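Local structure of beta-d-glucoside glucohydrolase (3ZZ1) at residues A[117-122]-A[549-554]; A[131-136]-A[571-576]. The protein probably hydrolyses terminal, non-reducing beta-D-glucosyl residues with release of beta-D-glucose, as a secreted family 3 beta-glucosidase of the cellulose-degrading pathway. All coordinates share one frame; numbering follows the deposited sequence.

Contact 1. Residues A[117-122]-A[549-554]; sequences LGKTPQ and DSFSEG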
loop_
_atom_site.group_PDB
_atom_site.type_symbol
_atom_site.label_atom_id
_atom_site.label_comp_id
_atom_site.label_asym_id
_atom_site.label_seq_id
_atom_site.Cartn_x
_atom_site.Cartn_y
_atom_site.Cartn_z
ATOM N N LEU A 117 0.539 6.724 -4.699
ATOM C CA LEU A 117 1.785 5.977 -4.671
ATOM C C LEU A 117 2.615 6.482 -3.494
ATOM O O LEU A 117 3.174 5.688 -2.732
ATOM C CB LEU A 117 2.542 6.119 -5.994
ATOM C CG LEU A 117 3.814 5.290 -6.199
ATOM C CD1 LEU A 117 3.580 3.793 -5.973
ATOM C CD2 LEU A 117 4.368 5.550 -7.595
ATOM N N GLY A 118 2.670 7.804 -3.340
ATOM C CA GLY A 118 3.271 8.415 -2.159
ATOM C C GLY A 118 4.532 9.214 -2.421
ATOM O O GLY A 118 5.552 8.990 -1.775
ATOM N N LYS A 119 4.457 10.157 -3.358
ATOM C CA LYS A 119 5.616 10.987 -3.720
ATOM C C LYS A 119 6.070 11.956 -2.617
ATOM O O LYS A 119 7.226 12.379 -2.594
ATOM C CB LYS A 119 5.330 11.766 -5.006
ATOM C CG LYS A 119 4.270 12.845 -4.858
ATOM C CD LYS A 119 4.137 13.648 -6.127
ATOM C CE LYS A 119 3.276 14.877 -5.913
ATOM N NZ LYS A 119 3.134 15.595 -7.200
ATOM N N THR A 120 5.151 12.310 -1.722
ATOM C CA THR A 120 5.410 13.274 -0.658
ATOM C C THR A 120 5.294 12.577 0.696
ATOM O O THR A 120 4.232 12.038 1.022
ATOM C CB THR A 120 4.390 14.430 -0.707
ATOM O OG1 THR A 120 4.263 14.908 -2.053
ATOM C CG2 THR A 120 4.811 15.577 0.216
ATOM N N PRO A 121 6.380 12.591 1.496
ATOM C CA PRO A 121 6.365 11.914 2.798
ATOM C C PRO A 121 5.243 12.386 3.732
ATOM O O PRO A 121 4.754 11.594 4.540
ATOM C CB PRO A 121 7.749 12.231 3.388
ATOM C CG PRO A 121 8.287 13.363 2.564
ATOM C CD PRO A 121 7.701 13.171 1.201
ATOM N N GLN A 122 4.836 13.651 3.607
ATOM C CA GLN A 122 3.757 14.215 4.436
ATOM C C GLN A 122 2.364 13.704 4.074
ATOM O O GLN A 122 1.424 13.887 4.849
ATOM C CB GLN A 122 3.767 15.754 4.415
ATOM C CG GLN A 122 4.950 16.397 5.140
ATOM C CD GLN A 122 6.154 16.619 4.234
ATOM O OE1 GLN A 122 6.275 16.003 3.174
ATOM N NE2 GLN A 122 7.052 17.510 4.650
ATOM N N ASP A 549 -1.249 21.080 -8.837
ATOM C CA ASP A 549 0.075 20.485 -8.695
ATOM C C ASP A 549 0.526 20.061 -10.079
ATOM O O ASP A 549 -0.061 19.168 -10.682
ATOM C CB ASP A 549 0.056 19.279 -7.754
ATOM C CG ASP A 549 1.436 18.648 -7.568
ATOM O OD1 ASP A 549 2.408 19.086 -8.223
ATOM O OD2 ASP A 549 1.549 17.706 -6.759
ATOM N N SER A 550 1.575 20.709 -10.571
ATOM C CA SER A 550 2.045 20.478 -11.929
ATOM C C SER A 550 2.855 19.184 -12.062
ATOM O O SER A 550 3.215 18.788 -13.179
ATOM C CB SER A 550 2.859 21.681 -12.422
ATOM O OG SER A 550 3.958 21.940 -11.561
ATOM N N PHE A 551 3.119 18.519 -10.933
ATOM C CA PHE A 551 3.959 17.317 -10.914
ATOM C C PHE A 551 5.229 17.558 -11.730
ATOM O O PHE A 551 5.638 16.707 -12.523
ATOM C CB PHE A 551 3.205 16.098 -11.479
ATOM C CG PHE A 551 2.247 15.447 -10.511
ATOM C CD1 PHE A 551 1.166 16.154 -9.982
ATOM C CD2 PHE A 551 2.401 14.106 -10.167
ATOM C CE1 PHE A 551 0.282 15.548 -9.100
ATOM C CE2 PHE A 551 1.520 13.487 -9.293
ATOM C CZ PHE A 551 0.450 14.209 -8.756
ATOM N N SER A 552 5.839 18.724 -11.538
ATOM C CA SER A 552 6.995 19.137 -12.329
ATOM C C SER A 552 8.210 18.217 -12.139
ATOM O O SER A 552 9.076 18.146 -13.013
ATOM C CB SER A 552 7.357 20.598 -12.043
ATOM O OG SER A 552 7.783 20.767 -10.703
ATOM N N GLU A 553 8.256 17.500 -11.014
ATOM C CA GLU A 553 9.322 16.525 -10.759
ATOM C C GLU A 553 9.264 15.329 -11.712
ATOM O O GLU A 553 10.265 14.649 -11.912
ATOM C CB GLU A 553 9.331 16.062 -9.293
ATOM C CG GLU A 553 8.158 15.180 -8.853
ATOM C CD GLU A 553 6.843 15.939 -8.712
ATOM O OE1 GLU A 553 6.858 17.189 -8.667
ATOM O OE2 GLU A 553 5.787 15.278 -8.640
ATOM N N GLY A 554 8.089 15.076 -12.287
ATOM C CA GLY A 554 7.909 14.003 -13.264
ATOM C C GLY A 554 8.209 12.633 -12.687
ATOM O O GLY A 554 7.655 12.254 -11.652
#
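Lys119 sends its ammonium group between two carboxylates and over the ring of Phe551, a salt-bridge network with a cation-pi contact. Lys119 NZ lies 2.7 Å from Asp549 OD2 and 3.0 Å from Glu553 OE2, each reached on the syn side but tilted out of the carboxylate plane, by 31° at Asp549 and 23° at Glu553. The same nitrogen stands 3.1 Å from the Phe551 ring centroid and only 2° off the ring normal, so all six ring carbons are nearly equidistant from it. Beyond CG the lysine chain is extended and meets Asp549 from the opposite direction, while Glu553 crosses it at about a right angle. In the second shell, Asp549 OD1 accepts from Phe551 N at 2.9 Å, from above the carboxylate plane, an Asx turn. A type I turn from Phe551 to Gly554 carries Glu553, whose side chain bends at chi2 to turn OE2 to the ammonium. A methionine in place of Lys119 would probably leave two neighbouring carboxylates without their shared cation. The contact links the loop after strand 108-109, in the family 3 N-terminal domain, to that after strand 548-549, in the C-terminal one, with Tyr185 of helix 178-194 nearly perpendicular to the Phe551 ring.

Contact 2. Residues A[131-136]-A[571-576]; sequences GVDPYL and YEFGYG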
loop_
_atom_site.group_PDB
_atom_site.type_symbol
_atom_site.label_atom_id
_atom_site.label_comp_id
_atom_site.label_asym_id
_atom_site.label_seq_id
_atom_site.Cartn_x
_atom_site.Cartn_y
_atom_site.Cartn_z
ATOM N N GLY A 131 4.363 1.721 -0.355
ATOM C CA GLY A 131 5.613 2.464 -0.553
ATOM C C GLY A 131 5.633 3.257 -1.851
ATOM O O GLY A 131 4.643 3.283 -2.586
ATOM N N VAL A 132 6.783 3.867 -2.137
ATOM C CA VAL A 132 6.937 4.876 -3.194
ATOM C C VAL A 132 7.257 4.320 -4.584
ATOM O O VAL A 132 7.262 5.068 -5.572
ATOM C CB VAL A 132 8.070 5.882 -2.845
ATOM C CG1 VAL A 132 7.787 6.598 -1.534
ATOM C CG2 VAL A 132 9.417 5.171 -2.780
ATOM N N ASP A 133 7.548 3.025 -4.658
ATOM C CA ASP A 133 8.065 2.436 -5.888
ATOM C C ASP A 133 6.957 1.751 -6.684
ATOM O O ASP A 133 6.263 0.891 -6.154
ATOM C CB ASP A 133 9.204 1.458 -5.574
ATOM C CG ASP A 133 9.754 0.783 -6.812
ATOM O OD1 ASP A 133 10.592 1.385 -7.516
ATOM O OD2 ASP A 133 9.346 -0.359 -7.079
ATOM N N PRO A 134 6.805 2.126 -7.967
ATOM C CA PRO A 134 5.735 1.586 -8.802
ATOM C C PRO A 134 5.896 0.085 -9.058
ATOM O O PRO A 134 4.902 -0.633 -9.102
ATOM C CB PRO A 134 5.873 2.378 -10.107
ATOM C CG PRO A 134 7.295 2.773 -10.155
ATOM C CD PRO A 134 7.719 2.990 -8.736
ATOM N N TYR A 135 7.138 -0.382 -9.207
ATOM C CA TYR A 135 7.391 -1.811 -9.400
ATOM C C TYR A 135 6.953 -2.625 -8.178
ATOM O O TYR A 135 6.134 -3.535 -8.310
ATOM C CB TYR A 135 8.858 -2.098 -9.760
ATOM C CG TYR A 135 9.147 -3.578 -9.900
ATOM C CD1 TYR A 135 9.512 -4.351 -8.786
ATOM C CD2 TYR A 135 9.030 -4.217 -11.135
ATOM C CE1 TYR A 135 9.757 -5.722 -8.910
ATOM C CE2 TYR A 135 9.276 -5.583 -11.266
ATOM C CZ TYR A 135 9.637 -6.328 -10.153
ATOM O OH TYR A 135 9.878 -7.675 -10.287
ATOM N N LEU A 136 7.491 -2.283 -7.006
ATOM C CA LEU A 136 7.142 -2.964 -5.753
ATOM C C LEU A 136 5.645 -2.886 -5.457
ATOM O O LEU A 136 5.020 -3.900 -5.172
ATOM C CB LEU A 136 7.946 -2.401 -4.568
ATOM C CG LEU A 136 7.526 -2.790 -3.137
ATOM C CD1 LEU A 136 7.571 -4.298 -2.917
ATOM C CD2 LEU A 136 8.375 -2.074 -2.083
ATOM N N TYR A 571 18.819 7.284 5.509
ATOM C CA TYR A 571 18.537 5.889 5.203
ATOM C C TYR A 571 17.801 5.796 3.870
ATOM O O TYR A 571 16.683 6.310 3.724
ATOM C CB TYR A 571 17.719 5.248 6.323
ATOM C CG TYR A 571 18.353 5.350 7.697
ATOM C CD1 TYR A 571 19.626 4.833 7.938
ATOM C CD2 TYR A 571 17.679 5.948 8.750
ATOM C CE1 TYR A 571 20.213 4.918 9.188
ATOM C CE2 TYR A 571 18.255 6.033 10.010
ATOM C CZ TYR A 571 19.525 5.519 10.216
ATOM O OH TYR A 571 20.108 5.599 11.456
ATOM N N GLU A 572 18.444 5.150 2.901
ATOM C CA GLU A 572 17.929 5.067 1.535
ATOM C C GLU A 572 16.806 4.040 1.363
ATOM O O GLU A 572 16.620 3.154 2.206
ATOM C CB GLU A 572 19.070 4.776 0.550
ATOM C CG GLU A 572 19.690 3.377 0.663
ATOM C CD GLU A 572 20.757 3.257 1.753
ATOM O OE1 GLU A 572 20.932 4.203 2.561
ATOM O OE2 GLU A 572 21.424 2.200 1.799
ATOM N N PHE A 573 16.058 4.182 0.270
ATOM C CA PHE A 573 15.052 3.198 -0.143
ATOM C C PHE A 573 15.710 1.827 -0.231
ATOM O O PHE A 573 16.781 1.688 -0.824
ATOM C CB PHE A 573 14.461 3.594 -1.507
ATOM C CG PHE A 573 13.444 2.618 -2.054
ATOM C CD1 PHE A 573 13.839 1.564 -2.871
ATOM C CD2 PHE A 573 12.089 2.774 -1.776
ATOM C CE1 PHE A 573 12.903 0.669 -3.389
ATOM C CE2 PHE A 573 11.147 1.882 -2.283
ATOM C CZ PHE A 573 11.551 0.830 -3.086
ATOM N N GLY A 574 15.070 0.825 0.367
ATOM C CA GLY A 574 15.587 -0.537 0.365
ATOM C C GLY A 574 16.634 -0.833 1.430
ATOM O O GLY A 574 17.245 -1.899 1.412
ATOM N N TYR A 575 16.835 0.101 2.361
ATOM C CA TYR A 575 17.798 -0.069 3.457
ATOM C C TYR A 575 17.177 -0.792 4.650
ATOM O O TYR A 575 16.034 -0.530 5.026
ATOM C CB TYR A 575 18.361 1.293 3.889
ATOM C CG TYR A 575 19.222 1.300 5.141
ATOM C CD1 TYR A 575 18.655 1.513 6.401
ATOM C CD2 TYR A 575 20.607 1.132 5.063
ATOM C CE1 TYR A 575 19.445 1.528 7.556
ATOM C CE2 TYR A 575 21.405 1.152 6.211
ATOM C CZ TYR A 575 20.816 1.350 7.449
ATOM O OH TYR A 575 21.596 1.375 8.579
ATOM N N GLY A 576 17.955 -1.694 5.241
ATOM C CA GLY A 576 17.564 -2.402 6.451
ATOM C C GLY A 576 18.735 -3.198 6.986
ATOM O O GLY A 576 19.433 -3.872 6.225
#
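Phe573 and Asp133 meet through side chains that both turn CG anti to the backbone N, with chi1 at 178° in each; in Phe573 this extends the phenyl ring toward 131-136, and in Asp133 it directs the carboxylate to the helix start, while CB, placed by the backbone, meets the far end of the ring. Asp133 CB approaches Phe573 CZ to 3.5 Å, and the two side chains cross at about a right angle. Val132 lies alongside in the opposite sense, and its CG2 branch reaches Phe573 CD2 at 3.7 Å, with CE2 equally near. Leu136 CD2 adds a looser apolar touch at 4.4 Å from Phe573 CZ. All three approaches are oblique to the ring, and no hydrogen bond joins the segments, so the evidence points to a purely van der Waals seat for one buried aromatic side chain.

The carboxylate of Asp133 has a separate task. Asp133 is the N-cap residue of helix 134-150, and Asp133 OD2 accepts the capping bond from Leu136 N at 2.7 Å, with a nearly straight N-H...O angle of 174°. Its other oxygen, OD1, is hydrogen-bonded to the Tyr559 hydroxyl, and the Tyr559 ring stacks with Phe573, so the acid is held by groups on both the helix and the aromatic pair. On the other side of the contact, Glu572 to Tyr575 forms a type II turn, with Gly574 at positive phi.

Strand 650-659 packs against the helix start through Leu651 and Phe654, helix 178-194 touches Pro134, and Ser701, between strands 691-698 and 704-712, is hydrogen-bonded to the backbone of Phe573.

In the fold
From the N terminus the chain passes 117-122 and then 131-136, both within the family 3 N-terminal domain and separated by a short stretch of the same loop, the second segment running into the start of helix 134-150. More than four hundred residues later, 549-554 returns to close contact 1, its nearest ends 427 positions apart in sequence, and 571-576 then closes contact 2, 435 apart. The segments alternate, so the two closures cross. Their centres are about 16 Å apart, yet they touch: Gly118 O lies 3.3 Å from Val132 CG1, and Leu117 CG 3.5 Å from Val132 O. Both tie the N-terminal domain to the C-terminal one, and contact 2 also borders the fibronectin type III-like region.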